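Local coordinates for protein Lon211 (Mycobacterium tuberculosis, PDB 6VBK) that forms the N-terminal domain of an ATP-dependent Lon protease, the part that probably helps recognise and bind protein substrates, at residues Gly154-Gln157 against Val158-Val161; Pro179-Thr182 against Asp183-Ile187; Leu199-Val202 against Ile203-Arg207. One frame throughout, in Å; residues are numbered along the deposited sequence.

The three contacts follow one another along the C-terminal helical part of the domain, after the strands of the mixed sheet; none nests within or crosses another, and each is local. Contact 1 lies where helix 133-153 ends and helix 156-162 begins, and its first turn packs back on the long helix. Contact 2 closes the loop after helix 168-173 by capping helix 183-191. Contact 3 lies within helix 195-207, which packs on helices 133-153, 168-173 and 183-191. Contacts 2 and 3 meet directly: Leu-181 and Gln-185 pack against Trp-205. Contact 1 stands apart, its nearest atoms about 9 Å from contact 2 and about 11 Å from contact 3.

Contact 1: residues Gly154-Gln157 against Val158-Val161; sequences GAWQ and VVDV
Ala-155 and Val-159 join the first turn of helix 156-162, just after a Schellman motif ends helix 133-153. Gly-154 is the C-prime residue of that motif, and its positive phi suits a glycine, since a CB there would press on the preceding carbonyl oxygen. Ala-155 then takes the N-cap place and offers its carbonyl rather than a polar side chain: Val-159 N donates to Ala-155 O at 3.0 Å in a nearly straight bond (170°). The next bond, from Asp-160 N to Trp-156 O, is more bent, with the donor above the carbonyl plane.

The side chains line up along this turn. Ala-155 CB lies 4.0 Å from Val-158 CB, and both residues also touch Leu-150 of helix 133-153, an apolar patch that compact side chains suit. Val-159 is buried and packs on Ser-147 of the same helix. Its CG1 sits between the backbone N and the carbonyl carbon (chi1 73°), which brings this methyl 3.4 Å from Trp-156 O and beside the indole, where it meets Trp-156 CE3 obliquely at 3.9 Å. Trp-156 and Val-159 point the same way, and the tryptophan also touches Gln-151.

On the exposed side, Gln-157 and Asp-160 suit solvent. The glutamine has CG anti to its N but bends at chi2, which carries the amide toward Asp-160; the amide and carboxylate planes are 15° apart. The two groups come near each other without forming a bond, Gln-157 NE2 lying 4.0 Å from Asp-160 OD2.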
loop_
_atom_site.group_PDB
_atom_site.type_symbol
_atom_site.label_atom_id
_atom_site.label_comp_id
_atom_site.label_asym_id
_atom_site.label_seq_id
_atom_site.Cartn_x
_atom_site.Cartn_y
_atom_site.Cartn_z
ATOM N N GLY B 154 -1.713 -27.141 35.939
ATOM C CA GLY B 154 -0.380 -27.456 36.410
ATOM C C GLY B 154 0.733 -26.962 35.519
ATOM O O GLY B 154 1.866 -27.439 35.637
ATOM N N ALA B 155 0.443 -26.016 34.623
ATOM C CA ALA B 155 1.437 -25.477 33.696
ATOM C C ALA B 155 2.108 -24.274 34.352
ATOM O O ALA B 155 1.824 -23.113 34.052
ATOM C CB ALA B 155 0.784 -25.108 32.369
ATOM N N TRP B 156 3.037 -24.573 35.263
ATOM C CA TRP B 156 3.662 -23.525 36.061
ATOM C C TRP B 156 4.747 -22.779 35.296
ATOM O O TRP B 156 4.921 -21.572 35.502
ATOM C CB TRP B 156 4.224 -24.122 37.349
ATOM C CG TRP B 156 3.145 -24.683 38.209
ATOM C CD1 TRP B 156 2.783 -25.993 38.322
ATOM C CD2 TRP B 156 2.257 -23.946 39.052
ATOM N NE1 TRP B 156 1.733 -26.118 39.198
ATOM C CE2 TRP B 156 1.390 -24.874 39.659
ATOM C CE3 TRP B 156 2.116 -22.589 39.360
ATOM C CZ2 TRP B 156 0.398 -24.492 40.557
ATOM C CZ3 TRP B 156 1.131 -22.212 40.252
ATOM C CH2 TRP B 156 0.285 -23.158 40.838
ATOM N N GLN B 157 5.483 -23.469 34.424
ATOM C CA GLN B 157 6.430 -22.780 33.556
ATOM C C GLN B 157 5.716 -21.778 32.656
ATOM O O GLN B 157 6.234 -20.687 32.392
ATOM C CB GLN B 157 7.207 -23.795 32.716
ATOM C CG GLN B 157 7.990 -23.194 31.556
ATOM C CD GLN B 157 9.239 -22.460 32.000
ATOM O OE1 GLN B 157 10.335 -23.022 31.997
ATOM N NE2 GLN B 157 9.083 -21.195 32.381
ATOM N N VAL B 158 4.515 -22.128 32.191
ATOM C CA VAL B 158 3.785 -21.253 31.279
ATOM C C VAL B 158 3.201 -20.061 32.028
ATOM O O VAL B 158 3.386 -18.906 31.626
ATOM C CB VAL B 158 2.694 -22.044 30.536
ATOM C CG1 VAL B 158 1.870 -21.115 29.658
ATOM C CG2 VAL B 158 3.322 -23.152 29.703
ATOM N N VAL B 159 2.490 -20.318 33.130
ATOM C CA VAL B 159 1.867 -19.235 33.886
ATOM C C VAL B 159 2.906 -18.268 34.432
ATOM O O VAL B 159 2.596 -17.097 34.670
ATOM C CB VAL B 159 0.984 -19.805 35.018
ATOM C CG1 VAL B 159 1.836 -20.363 36.149
ATOM C CG2 VAL B 159 0.024 -18.743 35.534
ATOM N N ASP B 160 4.142 -18.731 34.624
ATOM C CA ASP B 160 5.224 -17.844 35.040
ATOM C C ASP B 160 5.413 -16.706 34.042
ATOM O O ASP B 160 5.457 -15.531 34.423
ATOM C CB ASP B 160 6.513 -18.657 35.199
ATOM C CG ASP B 160 7.745 -17.790 35.398
ATOM O OD1 ASP B 160 7.619 -16.635 35.855
ATOM O OD2 ASP B 160 8.855 -18.276 35.091
ATOM N N VAL B 161 5.517 -17.040 32.756
ATOM C CA VAL B 161 5.817 -16.035 31.741
ATOM C C VAL B 161 4.559 -15.280 31.325
ATOM O O VAL B 161 4.611 -14.076 31.050
ATOM C CB VAL B 161 6.504 -16.700 30.536
ATOM C CG1 VAL B 161 6.865 -15.662 29.481
ATOM C CG2 VAL B 161 7.740 -17.466 30.986
#

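Contact 2: residues Pro179-Thr182 against Asp183-Ile187; sequences PYLT and DEQKI
Thr-182 and Gln-185 form a capping box at the start of helix 183-191. Thr-182 N donates to Gln-185 OE1 in a bond 3.2 Å long, almost straight (173°) and in the plane of the amide carbonyl. The return bond, from Gln-185 N to Thr-182 OG1, is weak at 3.4 Å, as is a further one from the hydroxyl to OE1. Threonine suits the N-cap because its OG1, set between N and the carbonyl carbon (chi1 73°), can face the first turn, while Thr-182 O accepts from Lys-186 N at 2.9 Å.

Glutamine is long enough to reach back: its extended chain carries the amide past the hydroxyl and over Leu-181, whose side chain it crosses at about a right angle, with Leu-181 CD2 3.3 Å from Gln-185 OE1. Leu-181 and Gln-185 both pack on Trp-205 of helix 195-207, which backs the box.

Farther out, Asp-183 OD2 accepts from Gly-22 N, tying the helix start to a loop far back in the sequence. Lys-186 is fully extended: its CG lies 3.2 Å from Thr-182 O, NZ hydrogen-bonds to Gly-176 O, and on the way Lys-186 CE passes 3.5 Å from Leu-181 O.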
loop_
_atom_site.group_PDB
_atom_site.type_symbol
_atom_site.label_atom_id
_atom_site.label_comp_id
_atom_site.label_asym_id
_atom_site.label_seq_id
_atom_site.Cartn_x
_atom_site.Cartn_y
_atom_site.Cartn_z
ATOM N N PRO B 179 -6.035 -25.113 24.288
ATOM C CA PRO B 179 -6.926 -26.147 23.745
ATOM C C PRO B 179 -8.391 -25.874 24.025
ATOM O O PRO B 179 -9.254 -26.373 23.290
ATOM C CB PRO B 179 -6.445 -27.427 24.442
ATOM C CG PRO B 179 -5.824 -26.947 25.714
ATOM C CD PRO B 179 -5.207 -25.613 25.399
ATOM N N TYR B 180 -8.703 -25.091 25.055
ATOM C CA TYR B 180 -10.086 -24.843 25.437
ATOM C C TYR B 180 -10.772 -23.802 24.558
ATOM O O TYR B 180 -11.906 -23.416 24.854
ATOM C CB TYR B 180 -10.160 -24.415 26.906
ATOM C CG TYR B 180 -9.269 -23.251 27.275
ATOM C CD1 TYR B 180 -9.692 -21.940 27.092
ATOM C CD2 TYR B 180 -8.012 -23.462 27.825
ATOM C CE1 TYR B 180 -8.884 -20.874 27.435
ATOM C CE2 TYR B 180 -7.197 -22.402 28.173
ATOM C CZ TYR B 180 -7.637 -21.111 27.974
ATOM O OH TYR B 180 -6.830 -20.051 28.317
ATOM N N LEU B 181 -10.117 -23.346 23.494
ATOM C CA LEU B 181 -10.707 -22.416 22.545
ATOM C C LEU B 181 -10.804 -23.080 21.180
ATOM O O LEU B 181 -9.906 -23.826 20.776
ATOM C CB LEU B 181 -9.890 -21.121 22.449
ATOM C CG LEU B 181 -10.089 -20.094 23.566
ATOM C CD1 LEU B 181 -9.198 -18.882 23.340
ATOM C CD2 LEU B 181 -11.549 -19.675 23.660
ATOM N N THR B 182 -11.901 -22.815 20.481
ATOM C CA THR B 182 -12.126 -23.388 19.165
ATOM C C THR B 182 -11.520 -22.495 18.088
ATOM O O THR B 182 -11.233 -21.316 18.308
ATOM C CB THR B 182 -13.619 -23.577 18.903
ATOM O OG1 THR B 182 -14.231 -22.302 18.680
ATOM C CG2 THR B 182 -14.283 -24.248 20.096
ATOM N N ASP B 183 -11.332 -23.079 16.903
ATOM C CA ASP B 183 -10.708 -22.346 15.807
ATOM C C ASP B 183 -11.589 -21.209 15.310
ATOM O O ASP B 183 -11.071 -20.162 14.908
ATOM C CB ASP B 183 -10.371 -23.299 14.663
ATOM C CG ASP B 183 -9.509 -24.459 15.113
ATOM O OD1 ASP B 183 -9.462 -24.726 16.332
ATOM O OD2 ASP B 183 -8.871 -25.098 14.250
ATOM N N GLU B 184 -12.913 -21.392 15.325
ATOM C CA GLU B 184 -13.807 -20.304 14.938
ATOM C C GLU B 184 -13.628 -19.102 15.856
ATOM O O GLU B 184 -13.702 -17.951 15.410
ATOM C CB GLU B 184 -15.260 -20.780 14.952
ATOM C CG GLU B 184 -16.238 -19.797 14.325
ATOM C CD GLU B 184 -17.679 -20.255 14.433
ATOM O OE1 GLU B 184 -18.453 -19.621 15.182
ATOM O OE2 GLU B 184 -18.038 -21.254 13.774
ATOM N N GLN B 185 -13.389 -19.351 17.146
ATOM C CA GLN B 185 -13.033 -18.266 18.054
ATOM C C GLN B 185 -11.642 -17.730 17.744
ATOM O O GLN B 185 -11.419 -16.513 17.765
ATOM C CB GLN B 185 -13.112 -18.747 19.504
ATOM C CG GLN B 185 -14.525 -18.935 20.032
ATOM C CD GLN B 185 -14.547 -19.578 21.407
ATOM O OE1 GLN B 185 -13.974 -20.648 21.613
ATOM N NE2 GLN B 185 -15.205 -18.924 22.357
ATOM N N LYS B 186 -10.696 -18.626 17.449
ATOM C CA LYS B 186 -9.331 -18.205 17.145
ATOM C C LYS B 186 -9.272 -17.376 15.868
ATOM O O LYS B 186 -8.498 -16.415 15.782
ATOM C CB LYS B 186 -8.421 -19.429 17.034
ATOM C CG LYS B 186 -8.233 -20.182 18.342
ATOM C CD LYS B 186 -7.332 -21.392 18.160
ATOM C CE LYS B 186 -7.145 -22.144 19.468
ATOM N NZ LYS B 186 -6.253 -23.323 19.298
ATOM N N ILE B 187 -10.077 -17.733 14.864
ATOM C CA ILE B 187 -10.113 -16.952 13.629
ATOM C C ILE B 187 -10.629 -15.546 13.907
ATOM O O ILE B 187 -10.145 -14.564 13.329
ATOM C CB ILE B 187 -10.963 -17.674 12.564
ATOM C CG1 ILE B 187 -10.274 -18.964 12.115
ATOM C CG2 ILE B 187 -11.213 -16.769 11.365
ATOM C CD1 ILE B 187 -11.181 -19.918 11.370
#

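Contact 3: residues Leu199-Val202 against Ile203-Arg207; sequences LELV and IGWTR
Trp-205 presents one face of its indole to Leu-201, one helical turn earlier in helix 195-207. Leu-201 O stands 3.2 Å above the ring plane, offset toward the rim, while Leu-201 CB makes a CH-pi contact, 4.3 Å from the centroid of the six-membered ring and 19° off its normal. Farther along the leucine, Leu-201 CD2 meets Trp-205 CZ2 at 3.7 Å, and the two side chains point the same way. Val-202 CA approaches the indole obliquely. The indole lies back over the preceding turn because CG is anti to the carbonyl carbon (chi1 -56°) and chi2 is only -21°. Glu-188 and Val-189 of helix 183-191 also touch it; a broad, flat tryptophan suits this seam between helices.

Regular helical bonds hold the turn beneath. Trp-205 N donates to Leu-201 O, so the oxygen over the ring is also a backbone acceptor. Ile-203 N donates to Leu-199 O at 2.8 Å, and the Ile-203 side chain folds along that carbonyl.

Val-202 and Thr-206 point together toward Tyr-142 of helix 133-153. Thr-206 N reaches Val-202 O at 2.8 Å. The threonine hydroxyl, beside its own backbone N, also lies close to that oxygen, but with Thr-206 OG1 modelled 2.4 Å from Val-202 O the detailed geometry is doubtful. Threonine could nonetheless satisfy its hydroxyl there, within its own helix, which would suit a buried place. The chemistry implies two kinds of joint: helix 195-207 meets helix 133-153 through both apolar packing and salt bridges, Glu-200 to Arg-134 and Arg-207 to Glu-141, and meets helix 183-191 through Leu-201 and Trp-205.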
loop_
_atom_site.group_PDB
_atom_site.type_symbol
_atom_site.label_atom_id
_atom_site.label_comp_id
_atom_site.label_asym_id
_atom_site.label_seq_id
_atom_site.Cartn_x
_atom_site.Cartn_y
_atom_site.Cartn_z
ATOM N N LEU B 199 -9.073 -8.554 23.761
ATOM C CA LEU B 199 -9.079 -8.841 25.192
ATOM C C LEU B 199 -10.504 -8.935 25.717
ATOM O O LEU B 199 -10.860 -9.888 26.417
ATOM C CB LEU B 199 -8.290 -7.768 25.946
ATOM C CG LEU B 199 -6.768 -7.820 25.797
ATOM C CD1 LEU B 199 -6.138 -6.530 26.289
ATOM C CD2 LEU B 199 -6.206 -9.012 26.555
ATOM N N GLU B 200 -11.342 -7.961 25.358
ATOM C CA GLU B 200 -12.753 -7.998 25.715
ATOM C C GLU B 200 -13.470 -9.198 25.104
ATOM O O GLU B 200 -14.477 -9.653 25.656
ATOM C CB GLU B 200 -13.399 -6.674 25.297
ATOM C CG GLU B 200 -12.952 -5.431 26.039
ATOM C CD GLU B 200 -13.605 -4.176 25.490
ATOM O OE1 GLU B 200 -14.246 -4.261 24.423
ATOM O OE2 GLU B 200 -13.466 -3.100 26.107
ATOM N N LEU B 201 -12.957 -9.739 23.996
ATOM C CA LEU B 201 -13.507 -10.972 23.438
ATOM C C LEU B 201 -13.032 -12.195 24.214
ATOM O O LEU B 201 -13.841 -13.042 24.606
ATOM C CB LEU B 201 -13.124 -11.106 21.963
ATOM C CG LEU B 201 -13.967 -10.355 20.933
ATOM C CD1 LEU B 201 -13.256 -10.307 19.589
ATOM C CD2 LEU B 201 -15.333 -11.005 20.791
ATOM N N VAL B 202 -11.719 -12.307 24.441
ATOM C CA VAL B 202 -11.178 -13.516 25.055
ATOM C C VAL B 202 -11.503 -13.571 26.545
ATOM O O VAL B 202 -11.607 -14.661 27.121
ATOM C CB VAL B 202 -9.662 -13.615 24.793
ATOM C CG1 VAL B 202 -8.915 -12.491 25.499
ATOM C CG2 VAL B 202 -9.127 -14.977 25.219
ATOM N N ILE B 203 -11.673 -12.415 27.192
ATOM C CA ILE B 203 -12.035 -12.405 28.608
ATOM C C ILE B 203 -13.402 -13.048 28.809
ATOM O O ILE B 203 -13.609 -13.826 29.749
ATOM C CB ILE B 203 -11.992 -10.969 29.164
ATOM C CG1 ILE B 203 -10.548 -10.544 29.442
ATOM C CG2 ILE B 203 -12.835 -10.844 30.424
ATOM C CD1 ILE B 203 -10.407 -9.091 29.852
ATOM N N GLY B 204 -14.353 -12.746 27.923
ATOM C CA GLY B 204 -15.666 -13.360 28.024
ATOM C C GLY B 204 -15.638 -14.852 27.751
ATOM O O GLY B 204 -16.302 -15.630 28.442
ATOM N N TRP B 205 -14.873 -15.273 26.740
ATOM C CA TRP B 205 -14.766 -16.697 26.437
ATOM C C TRP B 205 -14.045 -17.453 27.545
ATOM O O TRP B 205 -14.372 -18.613 27.817
ATOM C CB TRP B 205 -14.042 -16.903 25.106
ATOM C CG TRP B 205 -14.676 -16.186 23.953
ATOM C CD1 TRP B 205 -15.967 -15.749 23.868
ATOM C CD2 TRP B 205 -14.044 -15.811 22.723
ATOM N NE1 TRP B 205 -16.178 -15.130 22.660
ATOM C CE2 TRP B 205 -15.014 -15.156 21.938
ATOM C CE3 TRP B 205 -12.753 -15.969 22.207
ATOM C CZ2 TRP B 205 -14.734 -14.657 20.668
ATOM C CZ3 TRP B 205 -12.478 -15.474 20.946
ATOM C CH2 TRP B 205 -13.463 -14.826 20.190
ATOM N N THR B 206 -13.065 -16.816 28.191
ATOM C CA THR B 206 -12.331 -17.479 29.264
ATOM C C THR B 206 -13.202 -17.651 30.500
ATOM O O THR B 206 -13.151 -18.694 31.165
ATOM C CB THR B 206 -11.073 -16.685 29.611
ATOM O OG1 THR B 206 -10.388 -16.319 28.406
ATOM C CG2 THR B 206 -10.143 -17.515 30.480
ATOM N N ARG B 207 -14.003 -16.635 30.827
ATOM C CA ARG B 207 -14.892 -16.730 31.980
ATOM C C ARG B 207 -15.941 -17.815 31.777
ATOM O O ARG B 207 -16.231 -18.590 32.695
ATOM C CB ARG B 207 -15.562 -15.380 32.231
ATOM C CG ARG B 207 -16.217 -15.243 33.594
ATOM C CD ARG B 207 -15.401 -14.328 34.489
ATOM N NE ARG B 207 -15.053 -13.084 33.807
ATOM C CZ ARG B 207 -14.410 -12.071 34.378
ATOM N NH1 ARG B 207 -14.046 -12.145 35.650
ATOM N NH2 ARG B 207 -14.135 -10.979 33.676
#